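PDB 6GSZ: alpha-L-rhamnosidase from Aspergillus terreus, which probably catalyses the hydrolysis of terminal non-reducing alpha-L-rhamnose residues in alpha-L-rhamnosides. Local coordinates for residues P23-R28 with V80-F85; K561-N566 with A604-S609. All coordinates share one frame; numbering follows the deposited sequence.

In the fold
The two contacts sit in separate domains and do not touch: their centres are 42 Å apart and their nearest atoms about 22 Å. Contact 1 (23-28 with 80-85) belongs to the interior of the N-terminal immunoglobulin-like beta domain; Ser26 on its first strand lines a pocket holding 2-(2-methoxyethoxy)ethanol, and the side chain of Trp27 lies about 9 Å from a bound calcium ion. Contact 2 (561-566 with 604-609) comes later, in the helical six-hairpin glycosidase domain, beside a protein-attached glycan and a second calcium site. The glucose found in this structure occupies a pocket lined by residues of that helical domain, including Asp460, Trp470 and Glu740, but by none from contact 2.

Contact 1: residues P23-R28 with V80-F85; sequences PRVSWR and VRVRSF
Across the core of the N-terminal immunoglobulin-like beta sandwich, Trp27 of one sheet lays its indole against Val82 of the other. Strands 25-28 and 80-85 share no hydrogen bond: their axes pass 8.9 Å apart at 58°, a facing-sheet arrangement in which side chains alone bridge the gap. Val82 CG1 stands over the indole's six-membered ring, 3.7 Å from the centroid of the Trp27 ring and only 12° off the normal, a CH-pi contact. A chi1 of 180° sets Val82 CG1 opposite the backbone N, and this branch reaches the flat aromatic surface, while Val82 CG2 faces Val25 CG1 at 4.4 Å. Val25 CG1 also lies at the edge of the Trp27 ring, in its plane, so face and rim of the indole both meet valine methyls. Valine, beta-branched and apolar, suits an extended strand facing the buried interior.

At the pyrrole end, Trp27 NE1 approaches Ser84 CB obliquely at 4.1 Å. The indole N-H and Ser84 OG are both hydrogen-bonded to Gln38 OE1, which satisfies two buried polar groups at once. Serine is small enough to leave the indole room here.

Strand 25-30 pairs antiparallel with strand 3-9, whose Ile4 touches both Trp27 and Val82; strand 78-86 runs in the opposing five-stranded sheet, between strands 99-103 and 38-46.

Contact 2: residues K561-N566 with A604-S609; sequences KGIVRN and AYLLHS. With BMA (beta-D-mannopyranose), chain D; NAG (2-acetamido-2-deoxy-beta-D-glucopyranose), chain B; MAN (alpha-D-mannopyranose), chain C.
Leu606 of helix 598-619 points toward 561-566 and meets Ile563 and Arg565, in the chain that leaves helix 545-562. The second segment begins within its helix at Ala604, whose O accepts the backbone N-H of His608. Tyr605 packs elsewhere, its ring edge-to-face with Phe665 and its OH hydrogen-bonded to Ala697 O and His700 NE2.

Leu606 then carries the contact. Its chi1 of 161° carries the branch on toward the other segment, CD1 doing most of the touching. Leu606 CD1 meets Ile563 CD1 at 3.5 Å, methyl against methyl, the two side chains crossing at a slant. Leucine and isoleucine suit this buried place, being apolar with flexible branches. Leu606 CD1 also lies 3.8 Å from Arg565 NH1, approaching the guanidinium obliquely, with the two side chains at about a right angle. Leu606 was modelled in two conformers, and these distances belong to one of them. Leu607 touches helix 623-644, His608 stacks its ring on Phe665, and Ser609 closes the segment with its N bonded to Tyr605 O.

Arginine suits its place because its long chain, extended from CG to NE, has an aliphatic part that passes the acetyl methyl of the N-acetylglucosamine (Arg565 CD to NAG C8 3.8 Å), yet ends in donors: NH1 bonds Gly569 O and NH2 bonds Val559 O. Lys561, extended beyond CG, reaches the glycan, Lys561 NZ donating to MAN O6 at 3.0 Å.

At the end of helix 545-562, Lys561 O and Ser506 O bind a calcium ion, and Ile563, the first residue to leave helical geometry, leads the chain past helix 598-619, while Arg565 also touches Trp632 and Leu636 of helix 623-644.

Contact 1: residues P23-R28 with V80-F85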
ATOM      1  N   PRO A  23      -6.557 -18.719  13.570  1.00 11.02           N
ATOM      2  CA  PRO A  23      -6.204 -17.307  13.403  1.00 10.44           C
ATOM      3  C   PRO A  23      -5.956 -16.653  14.760  1.00 11.03           C
ATOM      4  O   PRO A  23      -6.748 -16.857  15.708  1.00 12.04           O
ATOM      5  CB  PRO A  23      -7.439 -16.705  12.726  1.00 11.34           C
ATOM      6  CG  PRO A  23      -8.553 -17.605  13.150  1.00 11.91           C
ATOM      7  CD  PRO A  23      -7.940 -18.995  13.147  1.00 12.71           C
ATOM      8  N   ARG A  24      -4.912 -15.817  14.830  1.00 10.17           N
ATOM      9  CA  ARG A  24      -4.652 -15.043  16.041  1.00  9.27           C
ATOM     10  C   ARG A  24      -5.693 -13.935  16.150  1.00 10.27           C
ATOM     11  O   ARG A  24      -6.248 -13.482  15.142  1.00 11.77           O
ATOM     12  CB  ARG A  24      -3.210 -14.512  16.004  1.00 11.60           C
ATOM     13  CG  ARG A  24      -2.168 -15.634  16.056  1.00 11.20           C
ATOM     14  CD  ARG A  24      -0.779 -15.120  15.807  1.00 11.07           C
ATOM     15  NE  ARG A  24      -0.639 -14.605  14.464  1.00 10.74           N
ATOM     16  CZ  ARG A  24       0.295 -13.759  14.064  1.00 11.44           C
ATOM     17  NH1 ARG A  24       1.215 -13.344  14.931  1.00 10.91           N
ATOM     18  NH2 ARG A  24       0.317 -13.296  12.810  1.00 11.98           N
ATOM     19  N   VAL A  25      -5.910 -13.476  17.395  1.00 10.31           N
ATOM     20  CA  VAL A  25      -6.963 -12.552  17.738  1.00 11.14           C
ATOM     21  C   VAL A  25      -6.336 -11.302  18.349  1.00 10.68           C
ATOM     22  O   VAL A  25      -5.430 -11.391  19.173  1.00 11.61           O
ATOM     23  CB  VAL A  25      -7.988 -13.195  18.701  1.00 12.09           C
ATOM     24  CG1 VAL A  25      -9.192 -12.293  18.887  1.00 12.60           C
ATOM     25  CG2 VAL A  25      -8.384 -14.592  18.222  1.00 13.18           C
ATOM     26  N   SER A  26      -6.891 -10.151  18.022  1.00 10.64           N
ATOM     27  CA  SER A  26      -6.491  -8.854  18.577  1.00 11.01           C
ATOM     28  C   SER A  26      -7.729  -8.020  18.899  1.00 11.67           C
ATOM     29  O   SER A  26      -8.735  -8.136  18.215  1.00 13.27           O
ATOM     30  CB  SER A  26      -5.630  -8.061  17.616  1.00 11.30           C
ATOM     31  OG  SER A  26      -4.495  -8.779  17.184  1.00 11.95           O
ATOM     32  N   TRP A  27      -7.643  -7.183  19.925  1.00 12.38           N
ATOM     33  CA  TRP A  27      -8.711  -6.248  20.184  1.00 13.79           C
ATOM     34  C   TRP A  27      -8.123  -4.885  20.476  1.00 14.43           C
ATOM     35  O   TRP A  27      -7.189  -4.768  21.273  1.00 17.81           O
ATOM     36  CB  TRP A  27      -9.627  -6.743  21.314  1.00 13.45           C
ATOM     37  CG  TRP A  27      -8.911  -7.272  22.526  1.00 12.84           C
ATOM     38  CD1 TRP A  27      -8.670  -6.643  23.721  1.00 13.90           C
ATOM     39  CD2 TRP A  27      -8.482  -8.623  22.695  1.00 12.38           C
ATOM     40  NE1 TRP A  27      -8.063  -7.520  24.568  1.00 14.66           N
ATOM     41  CE2 TRP A  27      -7.941  -8.737  23.994  1.00 12.35           C
ATOM     42  CE3 TRP A  27      -8.503  -9.755  21.857  1.00 13.61           C
ATOM     43  CZ2 TRP A  27      -7.422  -9.928  24.459  1.00 13.82           C
ATOM     44  CZ3 TRP A  27      -7.992 -10.942  22.320  1.00 13.14           C
ATOM     45  CH2 TRP A  27      -7.451 -11.026  23.619  1.00 13.07           C
ATOM     46  N   ARG A  28      -8.745  -3.861  19.939  1.00 13.68           N
ATOM     47  CA  ARG A  28      -8.395  -2.490  20.223  0.50 15.45           C
ATOM     48  C   ARG A  28      -9.359  -1.916  21.272  1.00 15.49           C
ATOM     49  O   ARG A  28     -10.522  -2.270  21.308  1.00 17.06           O
ATOM     50  CB  ARG A  28      -8.441  -1.793  18.867  0.50 17.13           C
ATOM     51  CG  ARG A  28      -7.812  -0.420  18.828  0.50 18.90           C
ATOM     52  CD  ARG A  28      -7.785  -0.024  17.366  0.50 23.34           C
ATOM     53  NE  ARG A  28      -6.531  -0.399  16.723  0.50 24.56           N
ATOM     54  CZ  ARG A  28      -6.327  -0.468  15.422  0.50 26.92           C
ATOM     55  NH1 ARG A  28      -5.093  -0.318  14.967  0.50 20.82           N
ATOM     56  NH2 ARG A  28      -7.335  -0.697  14.596  0.50 30.29           N
ATOM     57  N   VAL A  80     -17.427 -14.692  17.408  1.00 12.79           N
ATOM     58  CA  VAL A  80     -16.470 -14.442  18.480  1.00 13.27           C
ATOM     59  C   VAL A  80     -16.812 -13.150  19.183  1.00 14.23           C
ATOM     60  O   VAL A  80     -17.118 -12.147  18.539  1.00 13.79           O
ATOM     61  CB  VAL A  80     -15.046 -14.394  17.899  1.00 12.35           C
ATOM     62  CG1 VAL A  80     -14.059 -13.961  18.974  1.00 14.24           C
ATOM     63  CG2 VAL A  80     -14.654 -15.765  17.358  1.00 15.16           C
ATOM     64  N   ARG A  81     -16.714 -13.176  20.532  1.00 13.86           N
ATOM     65  CA  ARG A  81     -16.706 -11.945  21.319  1.00 14.78           C
ATOM     66  C   ARG A  81     -15.537 -12.035  22.304  1.00 13.82           C
ATOM     67  O   ARG A  81     -15.109 -13.130  22.627  1.00 13.59           O
ATOM     68  CB  ARG A  81     -18.016 -11.746  22.083  1.00 15.54           C
ATOM     69  CG  ARG A  81     -19.256 -11.628  21.213  1.00 17.19           C
ATOM     70  CD  ARG A  81     -20.457 -11.170  22.032  1.00 18.90           C
ATOM     71  NE  ARG A  81     -20.838 -12.164  23.012  1.00 20.15           N
ATOM     72  CZ  ARG A  81     -21.623 -11.897  24.078  1.00 22.41           C
ATOM     73  NH1 ARG A  81     -22.114 -10.676  24.252  1.00 24.58           N
ATOM     74  NH2 ARG A  81     -21.877 -12.846  24.973  1.00 25.90           N
ATOM     75  N   VAL A  82     -15.050 -10.868  22.735  1.00 13.46           N
ATOM     76  CA  VAL A  82     -13.974 -10.767  23.698  1.00 13.51           C
ATOM     77  C   VAL A  82     -14.386  -9.811  24.797  1.00 13.45           C
ATOM     78  O   VAL A  82     -15.041  -8.822  24.556  1.00 14.36           O
ATOM     79  CB  VAL A  82     -12.677 -10.290  23.016  1.00 14.23           C
ATOM     80  CG1 VAL A  82     -11.523 -10.171  24.007  1.00 15.65           C
ATOM     81  CG2 VAL A  82     -12.327 -11.192  21.835  1.00 14.75           C
ATOM     82  N   ARG A  83     -13.875 -10.056  26.006  1.00 13.67           N
ATOM     83  CA  ARG A  83     -13.892  -9.028  27.052  1.00 14.93           C
ATOM     84  C   ARG A  83     -12.570  -9.108  27.805  1.00 13.92           C
ATOM     85  O   ARG A  83     -11.945 -10.126  27.872  1.00 14.22           O
ATOM     86  CB  ARG A  83     -15.111  -9.131  27.972  1.00 17.68           C
ATOM     87  CG  ARG A  83     -15.210 -10.424  28.745  1.00 19.46           C
ATOM     88  CD  ARG A  83     -16.441 -10.374  29.656  1.00 20.32           C
ATOM     89  NE  ARG A  83     -16.543 -11.585  30.431  1.00 22.32           N
ATOM     90  CZ  ARG A  83     -17.403 -11.763  31.426  1.00 27.94           C
ATOM     91  NH1 ARG A  83     -18.252 -10.796  31.764  1.00 39.86           N
ATOM     92  NH2 ARG A  83     -17.387 -12.911  32.075  1.00 32.53           N
ATOM     93  N   SER A  84     -12.205  -7.957  28.334  1.00 14.94           N
ATOM     94  CA  SER A  84     -10.905  -7.728  28.916  1.00 14.50           C
ATOM     95  C   SER A  84     -11.080  -7.226  30.361  1.00 16.21           C
ATOM     96  O   SER A  84     -11.951  -6.411  30.640  1.00 17.85           O
ATOM     97  CB  SER A  84     -10.147  -6.764  28.042  1.00 15.87           C
ATOM     98  OG  SER A  84      -8.916  -6.427  28.632  1.00 16.32           O
ATOM     99  N   PHE A  85     -10.220  -7.733  31.253  1.00 14.70           N
ATOM    100  CA  PHE A  85     -10.223  -7.442  32.676  1.00 14.84           C
ATOM    101  C   PHE A  85      -8.984  -6.628  33.075  1.00 15.17           C
ATOM    102  O   PHE A  85      -7.857  -7.012  32.774  1.00 14.70           O
ATOM    103  CB  PHE A  85     -10.264  -8.766  33.433  1.00 15.76           C
ATOM    104  CG  PHE A  85     -11.464  -9.621  33.134  1.00 15.20           C
ATOM    105  CD1 PHE A  85     -11.446 -10.499  32.052  1.00 17.46           C
ATOM    106  CD2 PHE A  85     -12.625  -9.523  33.893  1.00 20.68           C
ATOM    107  CE1 PHE A  85     -12.546 -11.287  31.763  1.00 23.35           C
ATOM    108  CE2 PHE A  85     -13.727 -10.297  33.587  1.00 23.34           C
ATOM    109  CZ  PHE A  85     -13.682 -11.182  32.531  1.00 23.48           C
TER

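Contact 2: residues K561-N566 with A604-S609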
ATOM      1  N   LYS A 561      23.942 -14.422   0.659  1.00 13.65           N
ATOM      2  CA  LYS A 561      24.154 -15.003  -0.670  1.00 14.89           C
ATOM      3  C   LYS A 561      23.757 -14.072  -1.830  1.00 15.10           C
ATOM      4  O   LYS A 561      24.096 -14.346  -2.995  1.00 19.53           O
ATOM      5  CB  LYS A 561      23.365 -16.311  -0.770  1.00 16.85           C
ATOM      6  CG  LYS A 561      23.799 -17.389   0.208  1.00 18.09           C
ATOM      7  CD  LYS A 561      23.036 -18.696   0.081  1.00 22.92           C
ATOM      8  CE  LYS A 561      23.356 -19.698   1.159  1.00 28.67           C
ATOM      9  NZ  LYS A 561      22.531 -20.925   0.983  1.00 34.87           N
ATOM     10  N   GLY A 562      22.932 -13.058  -1.546  1.00 12.13           N
ATOM     11  CA  GLY A 562      22.453 -12.142  -2.573  1.00 13.94           C
ATOM     12  C   GLY A 562      23.431 -11.018  -2.903  1.00 13.45           C
ATOM     13  O   GLY A 562      23.770 -10.790  -4.049  1.00 15.67           O
ATOM     14  N   ILE A 563      23.892 -10.308  -1.869  1.00 13.40           N
ATOM     15  CA  ILE A 563      24.851  -9.236  -2.055  1.00 13.17           C
ATOM     16  C   ILE A 563      26.137  -9.801  -2.673  1.00 14.20           C
ATOM     17  O   ILE A 563      26.591 -10.878  -2.290  1.00 15.10           O
ATOM     18  CB  ILE A 563      25.124  -8.543  -0.710  1.00 13.92           C
ATOM     19  CG1 ILE A 563      23.843  -7.843  -0.205  1.00 14.76           C
ATOM     20  CG2 ILE A 563      26.280  -7.566  -0.820  1.00 14.99           C
ATOM     21  CD1 ILE A 563      23.972  -7.195   1.142  1.00 16.25           C
ATOM     22  N   VAL A 564      26.683  -9.072  -3.666  1.00 14.71           N
ATOM     23  CA  VAL A 564      27.905  -9.443  -4.362  1.00 15.62           C
ATOM     24  C   VAL A 564      29.042  -8.613  -3.750  1.00 15.77           C
ATOM     25  O   VAL A 564      29.015  -7.409  -3.794  1.00 15.83           O
ATOM     26  CB  VAL A 564      27.784  -9.187  -5.886  1.00 20.24           C
ATOM     27  CG1 VAL A 564      29.059  -9.510  -6.644  1.00 22.73           C
ATOM     28  CG2 VAL A 564      26.653  -9.971  -6.457  1.00 26.19           C
ATOM     29  N   ARG A 565      30.068  -9.288  -3.233  1.00 14.88           N
ATOM     30  CA  ARG A 565      31.045  -8.646  -2.382  1.00 13.96           C
ATOM     31  C   ARG A 565      32.451  -8.640  -3.012  1.00 15.53           C
ATOM     32  O   ARG A 565      32.808  -9.509  -3.816  1.00 16.66           O
ATOM     33  CB  ARG A 565      31.154  -9.321  -1.031  1.00 15.18           C
ATOM     34  CG  ARG A 565      29.852  -9.225  -0.242  1.00 14.92           C
ATOM     35  CD  ARG A 565      29.889  -9.959   1.045  1.00 15.73           C
ATOM     36  NE  ARG A 565      28.590 -10.024   1.670  1.00 13.50           N
ATOM     37  CZ  ARG A 565      28.247  -9.446   2.821  1.00 14.06           C
ATOM     38  NH1 ARG A 565      29.071  -8.604   3.437  1.00 13.45           N
ATOM     39  NH2 ARG A 565      27.071  -9.727   3.350  1.00 13.62           N
ATOM     40  N   ASN A 566      33.226  -7.636  -2.604  1.00 15.12           N
ATOM     41  CA  ASN A 566      34.660  -7.567  -2.874  1.00 16.41           C
ATOM     42  C   ASN A 566      35.415  -8.434  -1.846  1.00 18.22           C
ATOM     43  O   ASN A 566      34.804  -9.124  -0.996  1.00 17.55           O
ATOM     44  CB  ASN A 566      35.139  -6.117  -2.980  1.00 18.77           C
ATOM     45  CG  ASN A 566      35.304  -5.395  -1.659  1.00 17.25           C
ATOM     46  OD1 ASN A 566      34.978  -5.955  -0.610  1.00 17.67           O
ATOM     47  ND2 ASN A 566      35.785  -4.142  -1.726  1.00 20.89           N
ATOM     48  N   ALA A 604      27.205   1.752   2.734  1.00 11.33           N
ATOM     49  CA  ALA A 604      26.475   2.249   3.923  1.00 11.63           C
ATOM     50  C   ALA A 604      25.220   1.397   4.146  1.00 10.69           C
ATOM     51  O   ALA A 604      24.954   0.961   5.278  1.00 11.41           O
ATOM     52  CB  ALA A 604      26.149   3.701   3.786  1.00 12.30           C
ATOM     53  N   TYR A 605      24.468   1.149   3.051  1.00 11.61           N
ATOM     54  CA  TYR A 605      23.272   0.344   3.164  1.00 10.83           C
ATOM     55  C   TYR A 605      23.549  -1.151   3.468  1.00 10.41           C
ATOM     56  O   TYR A 605      22.726  -1.814   4.126  1.00 11.26           O
ATOM     57  CB  TYR A 605      22.375   0.510   1.936  1.00 11.26           C
ATOM     58  CG  TYR A 605      21.423   1.663   2.055  1.00 10.74           C
ATOM     59  CD1 TYR A 605      21.803   2.955   1.707  1.00 10.29           C
ATOM     60  CD2 TYR A 605      20.147   1.476   2.555  1.00 11.99           C
ATOM     61  CE1 TYR A 605      20.925   4.023   1.794  1.00 10.80           C
ATOM     62  CE2 TYR A 605      19.264   2.545   2.665  1.00 11.95           C
ATOM     63  CZ  TYR A 605      19.648   3.822   2.288  1.00 10.86           C
ATOM     64  OH  TYR A 605      18.758   4.871   2.414  1.00 12.95           O
ATOM     65  N   LEU A 606      24.714  -1.666   3.033  1.00 10.67           N
ATOM     66  CA  LEU A 606      25.133  -3.020   3.419  0.50 11.11           C
ATOM     67  C   LEU A 606      25.322  -3.086   4.943  1.00 11.09           C
ATOM     68  O   LEU A 606      24.867  -4.039   5.570  1.00 12.62           O
ATOM     69  CB  LEU A 606      26.411  -3.409   2.662  0.50 11.76           C
ATOM     70  CG  LEU A 606      27.220  -4.560   3.261  0.50 13.48           C
ATOM     71  CD1 LEU A 606      26.425  -5.844   3.281  0.50 12.24           C
ATOM     72  CD2 LEU A 606      28.541  -4.742   2.535  0.50 13.44           C
ATOM     73  N   LEU A 607      26.008  -2.097   5.508  1.00 11.76           N
ATOM     74  CA  LEU A 607      26.180  -2.054   6.955  1.00 12.48           C
ATOM     75  C   LEU A 607      24.806  -1.969   7.646  1.00 11.98           C
ATOM     76  O   LEU A 607      24.557  -2.657   8.617  1.00 11.69           O
ATOM     77  CB  LEU A 607      27.064  -0.867   7.328  1.00 13.15           C
ATOM     78  CG  LEU A 607      28.565  -1.117   7.423  1.00 16.81           C
ATOM     79  CD1 LEU A 607      28.875  -2.074   8.534  1.00 18.77           C
ATOM     80  CD2 LEU A 607      29.183  -1.632   6.183  1.00 18.13           C
ATOM     81  N   HIS A 608      23.932  -1.102   7.115  1.00 11.25           N
ATOM     82  CA  HIS A 608      22.591  -0.933   7.696  1.00 11.00           C
ATOM     83  C   HIS A 608      21.819  -2.271   7.663  1.00 11.61           C
ATOM     84  O   HIS A 608      21.133  -2.658   8.639  1.00 11.79           O
ATOM     85  CB  HIS A 608      21.845   0.209   7.009  1.00 12.38           C
ATOM     86  CG  HIS A 608      20.482   0.416   7.521  1.00 12.92           C
ATOM     87  ND1 HIS A 608      20.222   0.669   8.849  1.00 14.26           N
ATOM     88  CD2 HIS A 608      19.318   0.481   6.858  1.00 13.95           C
ATOM     89  CE1 HIS A 608      18.912   0.852   8.987  1.00 13.39           C
ATOM     90  NE2 HIS A 608      18.341   0.763   7.747  1.00 14.45           N
ATOM     91  N   SER A 609      21.838  -2.976   6.516  1.00 11.23           N
ATOM     92  CA  SER A 609      21.160  -4.269   6.469  1.00 11.25           C
ATOM     93  C   SER A 609      21.752  -5.286   7.455  1.00 10.89           C
ATOM     94  O   SER A 609      21.025  -6.124   8.005  1.00 11.57           O
ATOM     95  CB  SER A 609      21.186  -4.801   5.062  1.00 11.63           C
ATOM     96  OG  SER A 609      20.091  -4.286   4.311  1.00 12.74           O
TER
HETATM   97  C1  BMA D   3      27.576 -21.112   0.835  1.00 26.68           C
HETATM   98  C2  BMA D   3      26.567 -22.064   0.208  1.00 30.22           C
HETATM   99  C3  BMA D   3      27.323 -23.260  -0.402  1.00 33.35           C
HETATM  100  C4  BMA D   3      28.390 -22.766  -1.375  1.00 36.75           C
HETATM  101  C5  BMA D   3      29.274 -21.671  -0.792  1.00 36.46           C
HETATM  102  C6  BMA D   3      30.066 -20.971  -1.891  1.00 40.88           C
HETATM  103  O2  BMA D   3      25.879 -21.335  -0.789  1.00 32.77           O
HETATM  104  O3  BMA D   3      26.436 -24.093  -1.145  1.00 37.96           O
HETATM  105  O4  BMA D   3      29.214 -23.874  -1.714  1.00 41.56           O
HETATM  106  O5  BMA D   3      28.500 -20.674  -0.111  1.00 29.64           O
HETATM  107  O6  BMA D   3      30.890 -20.003  -1.244  1.00 49.06           O
HETATM  108  C1  NAG B   2      27.498 -17.112   4.252  1.00 15.93           C
HETATM  109  C2  NAG B   2      28.419 -16.998   3.065  1.00 17.06           C
HETATM  110  C3  NAG B   2      27.890 -17.839   1.910  1.00 18.59           C
HETATM  111  C4  NAG B   2      27.600 -19.261   2.375  1.00 19.89           C
HETATM  112  C5  NAG B   2      26.686 -19.262   3.593  1.00 19.07           C
HETATM  113  C6  NAG B   2      26.505 -20.666   4.155  1.00 25.50           C
HETATM  114  C7  NAG B   2      29.593 -14.858   2.874  1.00 17.07           C
HETATM  115  C8  NAG B   2      29.482 -13.447   2.389  1.00 16.87           C
HETATM  116  N2  NAG B   2      28.524 -15.629   2.660  1.00 16.14           N
HETATM  117  O3  NAG B   2      28.846 -17.857   0.840  1.00 22.64           O
HETATM  118  O4  NAG B   2      26.928 -19.933   1.331  1.00 25.06           O
HETATM  119  O5  NAG B   2      27.297 -18.469   4.606  1.00 17.96           O
HETATM  120  O6  NAG B   2      25.692 -20.560   5.346  1.00 30.59           O
HETATM  121  O7  NAG B   2      30.595 -15.252   3.479  1.00 18.79           O
HETATM  122  C1  MAN C   4      26.289 -25.410  -0.576  1.00 42.59           C
HETATM  123  C2  MAN C   4      25.608 -26.313  -1.618  1.00 46.39           C
HETATM  124  C3  MAN C   4      24.147 -25.916  -1.770  1.00 47.84           C
HETATM  125  C4  MAN C   4      23.459 -25.721  -0.422  1.00 48.80           C
HETATM  126  C5  MAN C   4      24.276 -24.817   0.515  1.00 47.77           C
HETATM  127  C6  MAN C   4      23.659 -24.570   1.892  1.00 52.76           C
HETATM  128  O2  MAN C   4      25.617 -27.705  -1.237  1.00 53.48           O
HETATM  129  O3  MAN C   4      23.435 -26.956  -2.454  1.00 45.79           O
HETATM  130  O4  MAN C   4      22.185 -25.131  -0.710  1.00 60.48           O
HETATM  131  O5  MAN C   4      25.598 -25.363   0.682  1.00 45.49           O
HETATM  132  O6  MAN C   4      23.987 -23.230   2.343  1.00 50.30           O